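Local coordinates for Pab-dependent poly(a)-specific ribonuclease subunit PAN2 (Neurospora crassa, PDB 4CZX), which probably shortens the poly(A) tails of messenger RNA as catalytic subunit of the PAN2-PAN3 deadenylation complex, the present chain being its N-terminal WD40 domain, at residues G28-I33 with V290-V295; Y156-M161 with I195-T200; G172-L177 with W188-A193; Q285-V290 with K308-V313. All coordinates share one frame; numbering follows the deposited sequence.

Contact 1 of 4, residues G28-I33 with V290-V295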
# COMPACT_ATOMS: atom_id res chain seq x y z
N GLY A 28 -19.68 14.56 2.61
CA GLY A 28 -20.87 15.21 3.14
C GLY A 28 -21.47 14.55 4.37
O GLY A 28 -20.90 13.61 4.92
N PRO A 29 -22.64 15.04 4.81
CA PRO A 29 -23.31 14.52 6.01
C PRO A 29 -23.91 13.15 5.79
O PRO A 29 -23.82 12.59 4.70
CB PRO A 29 -24.41 15.56 6.27
CG PRO A 29 -24.76 16.03 4.89
CD PRO A 29 -23.41 16.11 4.17
N ALA A 30 -24.54 12.61 6.84
CA ALA A 30 -25.21 11.32 6.74
C ALA A 30 -26.22 11.29 5.58
O ALA A 30 -26.82 12.31 5.24
CB ALA A 30 -25.90 10.99 8.07
N SER A 31 -26.36 10.12 4.98
CA SER A 31 -27.24 9.91 3.84
C SER A 31 -28.58 9.34 4.29
O SER A 31 -29.60 9.46 3.59
CB SER A 31 -26.59 8.97 2.82
OG SER A 31 -26.33 7.70 3.43
N THR A 32 -28.57 8.69 5.46
CA THR A 32 -29.79 8.10 6.01
C THR A 32 -29.50 7.65 7.45
O THR A 32 -28.34 7.41 7.81
CB THR A 32 -30.29 6.91 5.15
OG1 THR A 32 -31.54 6.43 5.65
CG2 THR A 32 -29.27 5.76 5.16
N ILE A 33 -30.54 7.59 8.28
CA ILE A 33 -30.42 6.96 9.60
C ILE A 33 -31.64 6.08 9.85
O ILE A 33 -32.73 6.34 9.33
CB ILE A 33 -30.29 8.01 10.75
CG1 ILE A 33 -31.63 8.71 11.01
CG2 ILE A 33 -29.18 9.05 10.44
CD1 ILE A 33 -31.55 9.78 12.08
N VAL A 290 -31.71 20.06 9.74
CA VAL A 290 -32.06 18.65 9.91
C VAL A 290 -32.28 18.02 8.54
O VAL A 290 -32.98 18.58 7.69
CB VAL A 290 -33.33 18.46 10.79
CG1 VAL A 290 -33.66 16.99 10.92
CG2 VAL A 290 -33.11 19.08 12.16
N LEU A 291 -31.65 16.86 8.31
CA LEU A 291 -31.73 16.15 7.04
C LEU A 291 -32.44 14.80 7.13
O LEU A 291 -33.01 14.33 6.14
CB LEU A 291 -30.34 15.91 6.46
CG LEU A 291 -29.56 17.13 5.97
CD1 LEU A 291 -28.25 16.66 5.39
CD2 LEU A 291 -30.36 17.91 4.93
N HIS A 292 -32.33 14.15 8.29
CA HIS A 292 -32.95 12.84 8.49
C HIS A 292 -33.51 12.69 9.89
O HIS A 292 -33.05 13.34 10.83
CB HIS A 292 -31.95 11.69 8.22
CG HIS A 292 -31.17 11.86 6.96
ND1 HIS A 292 -31.72 11.63 5.71
CD2 HIS A 292 -29.89 12.23 6.74
CE1 HIS A 292 -30.82 11.89 4.79
NE2 HIS A 292 -29.69 12.25 5.38
N PHE A 293 -34.50 11.81 10.00
CA PHE A 293 -35.24 11.60 11.24
C PHE A 293 -35.71 10.15 11.34
O PHE A 293 -36.10 9.55 10.34
CB PHE A 293 -36.45 12.56 11.30
CG PHE A 293 -37.34 12.32 12.47
CD1 PHE A 293 -36.91 12.60 13.76
CD2 PHE A 293 -38.62 11.82 12.29
CE1 PHE A 293 -37.73 12.39 14.84
CE2 PHE A 293 -39.46 11.60 13.38
CZ PHE A 293 -39.01 11.87 14.65
N ASP A 294 -35.67 9.59 12.54
CA ASP A 294 -36.36 8.32 12.78
C ASP A 294 -36.81 8.23 14.23
O ASP A 294 -36.34 8.98 15.10
CB ASP A 294 -35.44 7.12 12.43
CG ASP A 294 -36.22 5.82 12.23
OD1 ASP A 294 -37.45 5.89 11.97
OD2 ASP A 294 -35.60 4.73 12.34
N VAL A 295 -37.74 7.30 14.49
CA VAL A 295 -38.22 7.01 15.84
C VAL A 295 -37.99 5.52 16.13
O VAL A 295 -38.09 4.69 15.22
CB VAL A 295 -39.71 7.36 16.01
CG1 VAL A 295 -40.58 6.50 15.08
CG2 VAL A 295 -40.15 7.18 17.46

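Contact 2 of 4, residues Y156-M161 with I195-T200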
# COMPACT_ATOMS: atom_id res chain seq x y z
N TYR A 156 -39.28 5.14 -8.21
CA TYR A 156 -39.60 5.29 -6.80
C TYR A 156 -38.46 5.85 -5.95
O TYR A 156 -37.30 5.49 -6.13
CB TYR A 156 -40.04 3.93 -6.23
CG TYR A 156 -41.34 3.44 -6.84
CD1 TYR A 156 -42.52 4.15 -6.66
CD2 TYR A 156 -41.38 2.27 -7.58
CE1 TYR A 156 -43.71 3.71 -7.21
CE2 TYR A 156 -42.58 1.81 -8.13
CZ TYR A 156 -43.74 2.54 -7.93
OH TYR A 156 -44.93 2.12 -8.47
N SER A 157 -38.82 6.70 -4.98
CA SER A 157 -37.86 7.19 -3.99
C SER A 157 -37.99 6.53 -2.62
O SER A 157 -37.03 6.55 -1.84
CB SER A 157 -38.00 8.71 -3.82
OG SER A 157 -37.74 9.38 -5.04
N PHE A 158 -39.17 6.00 -2.31
CA PHE A 158 -39.46 5.31 -1.05
C PHE A 158 -40.37 4.12 -1.28
O PHE A 158 -41.25 4.17 -2.15
CB PHE A 158 -40.17 6.21 -0.02
CG PHE A 158 -39.36 7.39 0.44
CD1 PHE A 158 -39.45 8.59 -0.24
CD2 PHE A 158 -38.56 7.31 1.56
CE1 PHE A 158 -38.71 9.69 0.18
CE2 PHE A 158 -37.83 8.40 1.98
CZ PHE A 158 -37.91 9.60 1.29
N LEU A 159 -40.16 3.09 -0.47
CA LEU A 159 -41.03 1.92 -0.41
C LEU A 159 -41.18 1.52 1.05
O LEU A 159 -40.20 1.49 1.78
CB LEU A 159 -40.45 0.74 -1.20
CG LEU A 159 -40.28 0.88 -2.71
CD1 LEU A 159 -39.46 -0.28 -3.27
CD2 LEU A 159 -41.65 0.89 -3.37
N LYS A 160 -42.40 1.24 1.50
CA LYS A 160 -42.57 0.64 2.82
C LYS A 160 -43.84 -0.20 2.88
O LYS A 160 -44.91 0.22 2.45
CB LYS A 160 -42.58 1.71 3.93
CG LYS A 160 -42.82 1.12 5.33
CD LYS A 160 -42.33 2.04 6.45
CE LYS A 160 -42.72 1.50 7.84
NZ LYS A 160 -42.17 2.36 8.93
N MET A 161 -43.68 -1.40 3.43
CA MET A 161 -44.76 -2.34 3.62
C MET A 161 -45.48 -2.13 4.94
O MET A 161 -44.84 -2.09 5.99
CB MET A 161 -44.22 -3.78 3.55
CG MET A 161 -45.24 -4.85 3.83
SD MET A 161 -46.61 -4.89 2.66
CE MET A 161 -47.57 -6.24 3.37
N ILE A 195 -41.50 13.98 -2.85
CA ILE A 195 -41.79 13.50 -1.51
C ILE A 195 -40.45 13.41 -0.80
O ILE A 195 -39.55 12.72 -1.27
CB ILE A 195 -42.50 12.15 -1.58
CG1 ILE A 195 -43.97 12.37 -1.99
CG2 ILE A 195 -42.43 11.42 -0.23
CD1 ILE A 195 -44.70 11.13 -2.41
N ASN A 196 -40.29 14.15 0.29
CA ASN A 196 -39.06 14.14 1.06
C ASN A 196 -39.04 13.01 2.12
O ASN A 196 -37.98 12.63 2.62
CB ASN A 196 -38.86 15.49 1.75
CG ASN A 196 -37.44 15.67 2.25
OD1 ASN A 196 -36.49 15.45 1.51
ND2 ASN A 196 -37.29 16.03 3.52
N ASP A 197 -40.22 12.50 2.44
CA ASP A 197 -40.35 11.47 3.47
C ASP A 197 -41.70 10.77 3.37
O ASP A 197 -42.71 11.39 3.01
CB ASP A 197 -40.18 12.07 4.87
CG ASP A 197 -39.72 11.03 5.91
OD1 ASP A 197 -39.62 9.83 5.56
OD2 ASP A 197 -39.43 11.41 7.06
N LEU A 198 -41.71 9.49 3.71
CA LEU A 198 -42.94 8.70 3.75
C LEU A 198 -42.86 7.74 4.93
O LEU A 198 -41.83 7.11 5.15
CB LEU A 198 -43.15 7.93 2.44
CG LEU A 198 -44.41 7.04 2.38
CD1 LEU A 198 -44.99 6.94 0.97
CD2 LEU A 198 -44.17 5.63 2.93
N ASP A 199 -43.95 7.64 5.69
CA ASP A 199 -44.09 6.56 6.66
C ASP A 199 -45.50 6.01 6.56
O ASP A 199 -46.39 6.66 6.00
CB ASP A 199 -43.78 7.03 8.09
CG ASP A 199 -43.45 5.86 9.02
OD1 ASP A 199 -43.19 4.76 8.50
OD2 ASP A 199 -43.45 6.05 10.26
N THR A 200 -45.71 4.82 7.10
CA THR A 200 -47.02 4.22 7.04
C THR A 200 -47.20 3.21 8.17
O THR A 200 -46.24 2.56 8.58
CB THR A 200 -47.27 3.53 5.66
OG1 THR A 200 -48.51 2.83 5.68
CG2 THR A 200 -46.15 2.55 5.30

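Contact 3 of 4, residues G172-L177 with W188-A193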
# COMPACT_ATOMS: atom_id res chain seq x y z
N GLY A 172 -43.82 12.85 -6.72
CA GLY A 172 -44.67 13.33 -5.64
C GLY A 172 -45.97 12.57 -5.45
O GLY A 172 -46.79 12.93 -4.60
N THR A 173 -46.19 11.54 -6.26
CA THR A 173 -47.38 10.71 -6.10
C THR A 173 -47.04 9.47 -5.28
O THR A 173 -45.88 9.08 -5.21
CB THR A 173 -47.97 10.26 -7.46
OG1 THR A 173 -46.97 9.57 -8.20
CG2 THR A 173 -48.43 11.46 -8.26
N VAL A 174 -48.05 8.87 -4.67
CA VAL A 174 -47.86 7.61 -3.97
C VAL A 174 -48.66 6.51 -4.65
O VAL A 174 -49.87 6.64 -4.82
CB VAL A 174 -48.28 7.73 -2.50
CG1 VAL A 174 -48.17 6.35 -1.81
CG2 VAL A 174 -47.40 8.74 -1.80
N ASN A 175 -47.98 5.45 -5.06
CA ASN A 175 -48.68 4.26 -5.55
C ASN A 175 -48.89 3.27 -4.41
O ASN A 175 -47.95 2.96 -3.68
CB ASN A 175 -47.91 3.57 -6.68
CG ASN A 175 -47.89 4.38 -7.96
OD1 ASN A 175 -48.75 5.23 -8.18
ND2 ASN A 175 -46.91 4.11 -8.81
N ILE A 176 -50.11 2.78 -4.27
CA ILE A 176 -50.39 1.74 -3.29
C ILE A 176 -50.39 0.40 -4.01
O ILE A 176 -51.27 0.12 -4.82
CB ILE A 176 -51.72 1.99 -2.58
CG1 ILE A 176 -51.72 3.40 -1.99
CG2 ILE A 176 -51.98 0.94 -1.49
CD1 ILE A 176 -53.07 3.85 -1.53
N LEU A 177 -49.38 -0.41 -3.71
CA LEU A 177 -49.14 -1.65 -4.44
C LEU A 177 -49.61 -2.88 -3.68
O LEU A 177 -49.37 -3.01 -2.48
CB LEU A 177 -47.65 -1.81 -4.74
CG LEU A 177 -46.87 -0.66 -5.38
CD1 LEU A 177 -45.43 -1.12 -5.59
CD2 LEU A 177 -47.51 -0.26 -6.69
N TRP A 188 -52.19 8.07 -5.35
CA TRP A 188 -52.55 9.20 -4.51
C TRP A 188 -51.63 10.38 -4.82
O TRP A 188 -50.41 10.25 -4.78
CB TRP A 188 -52.44 8.79 -3.03
CG TRP A 188 -52.64 9.87 -2.01
CD1 TRP A 188 -53.59 10.86 -2.03
CD2 TRP A 188 -51.88 10.07 -0.82
NE1 TRP A 188 -53.45 11.66 -0.91
CE2 TRP A 188 -52.41 11.19 -0.16
CE3 TRP A 188 -50.78 9.40 -0.25
CZ2 TRP A 188 -51.88 11.66 1.04
CZ3 TRP A 188 -50.26 9.87 0.94
CH2 TRP A 188 -50.81 11.00 1.57
N GLN A 189 -52.22 11.53 -5.14
CA GLN A 189 -51.41 12.72 -5.41
C GLN A 189 -51.05 13.41 -4.10
O GLN A 189 -51.85 14.15 -3.54
CB GLN A 189 -52.14 13.69 -6.34
CG GLN A 189 -51.28 14.85 -6.78
CD GLN A 189 -50.24 14.42 -7.78
OE1 GLN A 189 -50.58 13.86 -8.82
NE2 GLN A 189 -48.97 14.67 -7.47
N ALA A 190 -49.85 13.15 -3.60
CA ALA A 190 -49.48 13.67 -2.29
C ALA A 190 -48.91 15.08 -2.39
O ALA A 190 -49.42 16.01 -1.76
CB ALA A 190 -48.48 12.73 -1.61
N HIS A 191 -47.86 15.25 -3.18
CA HIS A 191 -47.25 16.57 -3.34
C HIS A 191 -46.99 16.86 -4.82
O HIS A 191 -47.07 15.96 -5.66
CB HIS A 191 -45.96 16.66 -2.52
CG HIS A 191 -46.15 16.29 -1.08
ND1 HIS A 191 -46.36 17.23 -0.10
CD2 HIS A 191 -46.20 15.08 -0.47
CE1 HIS A 191 -46.51 16.62 1.07
NE2 HIS A 191 -46.42 15.32 0.87
N GLY A 192 -46.70 18.12 -5.13
CA GLY A 192 -46.59 18.55 -6.51
C GLY A 192 -45.45 17.97 -7.33
O GLY A 192 -45.64 17.66 -8.50
N ALA A 193 -44.26 17.83 -6.74
CA ALA A 193 -43.09 17.38 -7.51
C ALA A 193 -42.22 16.36 -6.78
O ALA A 193 -41.52 15.56 -7.43
CB ALA A 193 -42.22 18.57 -7.90

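Contact 4 of 4, residues Q285-V290 with K308-V313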
# COMPACT_ATOMS: atom_id res chain seq x y z
N GLN A 285 -31.94 21.11 19.34
CA GLN A 285 -30.95 22.16 19.05
C GLN A 285 -29.94 21.70 18.03
O GLN A 285 -28.76 21.61 18.34
CB GLN A 285 -30.22 22.58 20.33
CG GLN A 285 -31.07 22.54 21.59
CD GLN A 285 -32.24 23.49 21.53
OE1 GLN A 285 -32.22 24.48 20.80
NE2 GLN A 285 -33.28 23.20 22.31
N PRO A 286 -30.40 21.39 16.81
CA PRO A 286 -29.42 20.91 15.83
C PRO A 286 -28.43 22.01 15.46
O PRO A 286 -28.82 23.18 15.39
CB PRO A 286 -30.28 20.50 14.64
CG PRO A 286 -31.51 21.34 14.74
CD PRO A 286 -31.73 21.62 16.21
N GLN A 287 -27.17 21.66 15.26
CA GLN A 287 -26.18 22.64 14.84
C GLN A 287 -26.52 23.11 13.43
O GLN A 287 -26.47 24.29 13.13
CB GLN A 287 -24.77 22.05 14.89
CG GLN A 287 -23.69 23.04 14.47
CD GLN A 287 -22.29 22.45 14.49
OE1 GLN A 287 -22.10 21.24 14.66
NE2 GLN A 287 -21.29 23.31 14.30
N GLY A 288 -26.88 22.17 12.56
CA GLY A 288 -27.20 22.50 11.19
C GLY A 288 -28.66 22.28 10.84
O GLY A 288 -29.51 22.20 11.72
N VAL A 289 -28.93 22.18 9.54
CA VAL A 289 -30.26 21.90 9.03
C VAL A 289 -30.55 20.40 9.19
O VAL A 289 -29.72 19.57 8.83
CB VAL A 289 -30.37 22.28 7.55
CG1 VAL A 289 -31.73 21.88 7.00
CG2 VAL A 289 -30.12 23.78 7.37
N VAL A 290 -31.71 20.06 9.74
CA VAL A 290 -32.06 18.65 9.91
C VAL A 290 -32.28 18.02 8.54
O VAL A 290 -32.98 18.58 7.69
CB VAL A 290 -33.33 18.46 10.79
CG1 VAL A 290 -33.66 16.99 10.92
CG2 VAL A 290 -33.11 19.08 12.16
N LYS A 308 -24.56 19.29 9.38
CA LYS A 308 -23.24 19.54 9.95
C LYS A 308 -22.60 18.23 10.47
O LYS A 308 -21.64 18.27 11.24
CB LYS A 308 -23.33 20.55 11.10
CG LYS A 308 -23.76 21.97 10.67
CD LYS A 308 -22.98 22.50 9.47
CE LYS A 308 -23.36 23.95 9.14
NZ LYS A 308 -24.84 24.13 8.96
N HIS A 309 -23.17 17.11 10.03
CA HIS A 309 -22.70 15.74 10.34
C HIS A 309 -23.07 15.23 11.75
O HIS A 309 -22.58 14.18 12.17
CB HIS A 309 -21.17 15.62 10.15
CG HIS A 309 -20.71 15.86 8.74
ND1 HIS A 309 -19.73 15.10 8.15
CD2 HIS A 309 -21.06 16.80 7.83
CE1 HIS A 309 -19.51 15.54 6.92
NE2 HIS A 309 -20.30 16.58 6.71
N ASN A 310 -23.92 15.94 12.47
CA ASN A 310 -24.32 15.47 13.79
C ASN A 310 -25.55 14.58 13.72
O ASN A 310 -26.45 14.83 12.94
CB ASN A 310 -24.63 16.63 14.74
CG ASN A 310 -23.52 17.64 14.80
OD1 ASN A 310 -22.44 17.35 15.30
ND2 ASN A 310 -23.79 18.85 14.30
N THR A 311 -25.57 13.53 14.54
CA THR A 311 -26.81 12.81 14.79
C THR A 311 -27.10 12.84 16.28
O THR A 311 -26.23 12.52 17.09
CB THR A 311 -26.75 11.36 14.30
OG1 THR A 311 -26.66 11.36 12.87
CG2 THR A 311 -28.01 10.60 14.71
N TYR A 312 -28.33 13.24 16.62
CA TYR A 312 -28.76 13.42 17.99
C TYR A 312 -29.83 12.40 18.35
O TYR A 312 -30.64 12.02 17.51
CB TYR A 312 -29.35 14.82 18.21
CG TYR A 312 -28.48 15.97 17.80
CD1 TYR A 312 -28.48 16.43 16.49
CD2 TYR A 312 -27.69 16.63 18.72
CE1 TYR A 312 -27.70 17.50 16.10
CE2 TYR A 312 -26.90 17.71 18.34
CZ TYR A 312 -26.91 18.14 17.03
OH TYR A 312 -26.13 19.20 16.64
N VAL A 313 -29.84 11.98 19.61
CA VAL A 313 -30.97 11.22 20.13
C VAL A 313 -31.63 12.03 21.23
O VAL A 313 -30.96 12.50 22.15
CB VAL A 313 -30.55 9.84 20.67
CG1 VAL A 313 -31.68 9.21 21.51
CG2 VAL A 313 -30.18 8.93 19.52

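Contact 1 of 4, residues G28-I33 with V290-V295
The imidazole of His292 lies flat beneath the backbone of Thr32: Thr32 CA sits 4.0 Å from the ring centroid and only 4° off the ring normal, a CH-pi contact made by a main-chain carbon. Leu291 CB covers the opposite face near the rim, and the ring is held as the filling of a sandwich. This is the seam where the beta-propeller closes. The innermost strand of its last blade, 290-295, runs nearly parallel to the segment that leads into the innermost strand of the first, 32-35. Leu291 and His292 both face Ala305 on the next strand of their blade, a classic beta bulge at the start of 290-295. CG of His292 is anti to its own carbonyl carbon (chi1 -47°), and the ring reaches across the seam, where NE2 donates to Ala30 O at 2.9 Å. That bond is bent, and the donor stands well above the plane of the carbonyl. Further along, Ile33 lays CG1 against His292 CB at 4.1 Å. Asp294 OD2 reaches across the seam to accept Phe35 N, while OD1 makes a salt bridge with Arg250 of the preceding blade. At the outer end, Pro29 and Leu291 cross at about a right angle, with Pro29 CG 3.6 Å from Leu291 CD1.

Contact 2 of 4, residues Y156-M161 with I195-T200
Two neighbouring blades of the WD40 propeller meet here through their innermost strands, where Phe158 and Lys160 reach across to 195-200. Strands 158-161 and 197-200 run parallel, 7° apart with their axes approaching to 7.4 Å, and side chains fill the gap between them. Each strand starts at a classic beta bulge: Ser157 and Phe158 face Ala168, and Asn196 and Asp197 face Cys208. The Phe158 ring is laid against the second of these corners. Leu198 N stands over the centre of one ring face, and Ile195 O lies in the ring plane at the edge, 3.5 Å from Phe158 CE1. The tip of the ring, CZ, comes 3.3 Å from Asn196 O, which approaches obliquely, while Ile195 CG2 adds an apolar touch at CD1.

Lys160 makes the polar link. Its CG is anti to the backbone N (chi1 178°) and the chain beyond is extended; on the way CG passes Thr200 CG2 at 3.6 Å, the two side chains sliding past each other in opposite directions. The ammonium then forms a salt bridge, Lys160 NZ to Asp199 OD1 at 2.6 Å, on the syn lone pair of that oxygen. The same OD1 takes a weak bond from Thr200 N, and OD2 accepts from Met251 N, which fixes the carboxylate between three successive blades. Behind the contact, Ile195 and Leu198 pack on Val174 of strand 173-177, while strands 165-169 and 204-210 flank the pair within their own blades.

Contact 3 of 4, residues G172-L177 with W188-A193
This is the open end of a beta hairpin, the two outer strands of one propeller blade, with Val174 and Trp188 as its hydrogen-bonded antiparallel pair. Val174 N donates to Trp188 O at 2.7 Å and Trp188 N to Val174 O at 2.8 Å, both nearly straight and in the carbonyl planes. Their side chains lie side by side, pointing the same way: Val174 CB and CG2 touch the six-membered part of the indole at CE3, 3.8 Å from Val174 CB. Ala190 CB covers one face of the indole toward its rim, and the ring also meets Phe229 of the next blade. Thr173 and Gln189, a non-hydrogen-bonded pair, occupy the other side of the sheet, where Thr173 CG2 packs on the Gln189 amide.

Past Gln189 the chain leaves the strand and folds round Gly172, whose positive phi (98°), and the nearness of His191 O where a CB would stand, suit a residue without a side chain. Gly172 O accepts His191 N in an almost linear bond of 2.9 Å and, weakly, Ala190 N. Gln189, its CD turned back by chi2 (73°), donates NE2 to His191 O at 2.9 Å, with the donor well above that carbonyl's plane. The His191 ring bonds through NE2 to Thr207 OG1 and through ND1 to Asp223 OD2, an arrangement that resembles the His-Ser/Thr-Asp network of WD repeats. One carbonyl thus clasps the exit of the hairpin, and the two-sided grip on the imidazole probably fixes its rotation and ties this blade's last turn to the following blade.

Contact 4 of 4, residues Q285-V290 with K308-V313
The loop 285-290 and the segment 308-313 run in roughly opposite directions, 149° apart over their touching parts; their nearest CA atoms are those of Gly288 and Lys308, 5.1 Å apart. The loop comes from strand 279-283 of the preceding blade of the WD40 propeller and leads into 290-295, the innermost strand of the last blade. Strand 310-315 of that blade pairs with strand 10-16 from near the N terminus, the velcro-type closure that completes the ring of blades. Side chains of the strand do most of the reaching. Tyr312 comes up beneath the loop with its hydroxyl, which accepts Gln287 N at 3.0 Å; Tyr312 CE1 lies 4.2 Å from Pro286 CB, the proline approaching the ring obliquely. The same hydroxyl has a weak second bond to Asp306 OD2, a carboxylate oxygen that also accepts Gly288 N.

Gln287 answers in the other direction. Its CG is anti to the backbone N (chi1 -179°) and the chain beyond is extended, carrying the amide over to Asn310. There Asn310 ND2 donates to Gln287 OE1 at 2.9 Å in a bond close to straight, with the donor slightly tilted from the plane of the acceptor carbonyl. The two amides are nearly coplanar although the side chains cross at about a right angle. Asp306 OD1, for its part, accepts both Lys308 N and Asn310 N. Lys308 finally closes over the glycine of the loop: CG rests 3.5 Å from Gly288 CA, and after bends at chi2 and chi4 NZ returns to 3.6 Å from that same carbon.

All four contacts lie in the same beta-propeller. Contacts 1 and 4 both use the last blade, share Val290 and have centres about 9 Å apart; along the chain their segments alternate, as expected where the two chain ends come together to close the ring. Contacts 2 and 3, centres about 10 Å apart, meet around the blade that runs from strand 156-161 to strand 184-189, where Tyr156 OH probably hydrogen-bonds Asn175 ND2 and Ile195 CD1 packs on Gly172 and Val174. Contact 3 is nested inside contact 2, which is nested inside contact 1. The inner-strand contacts 1 and 2 lie nearer the chain's centre, whereas contacts 3 and 4 lie farther out, about 29 Å apart between centres.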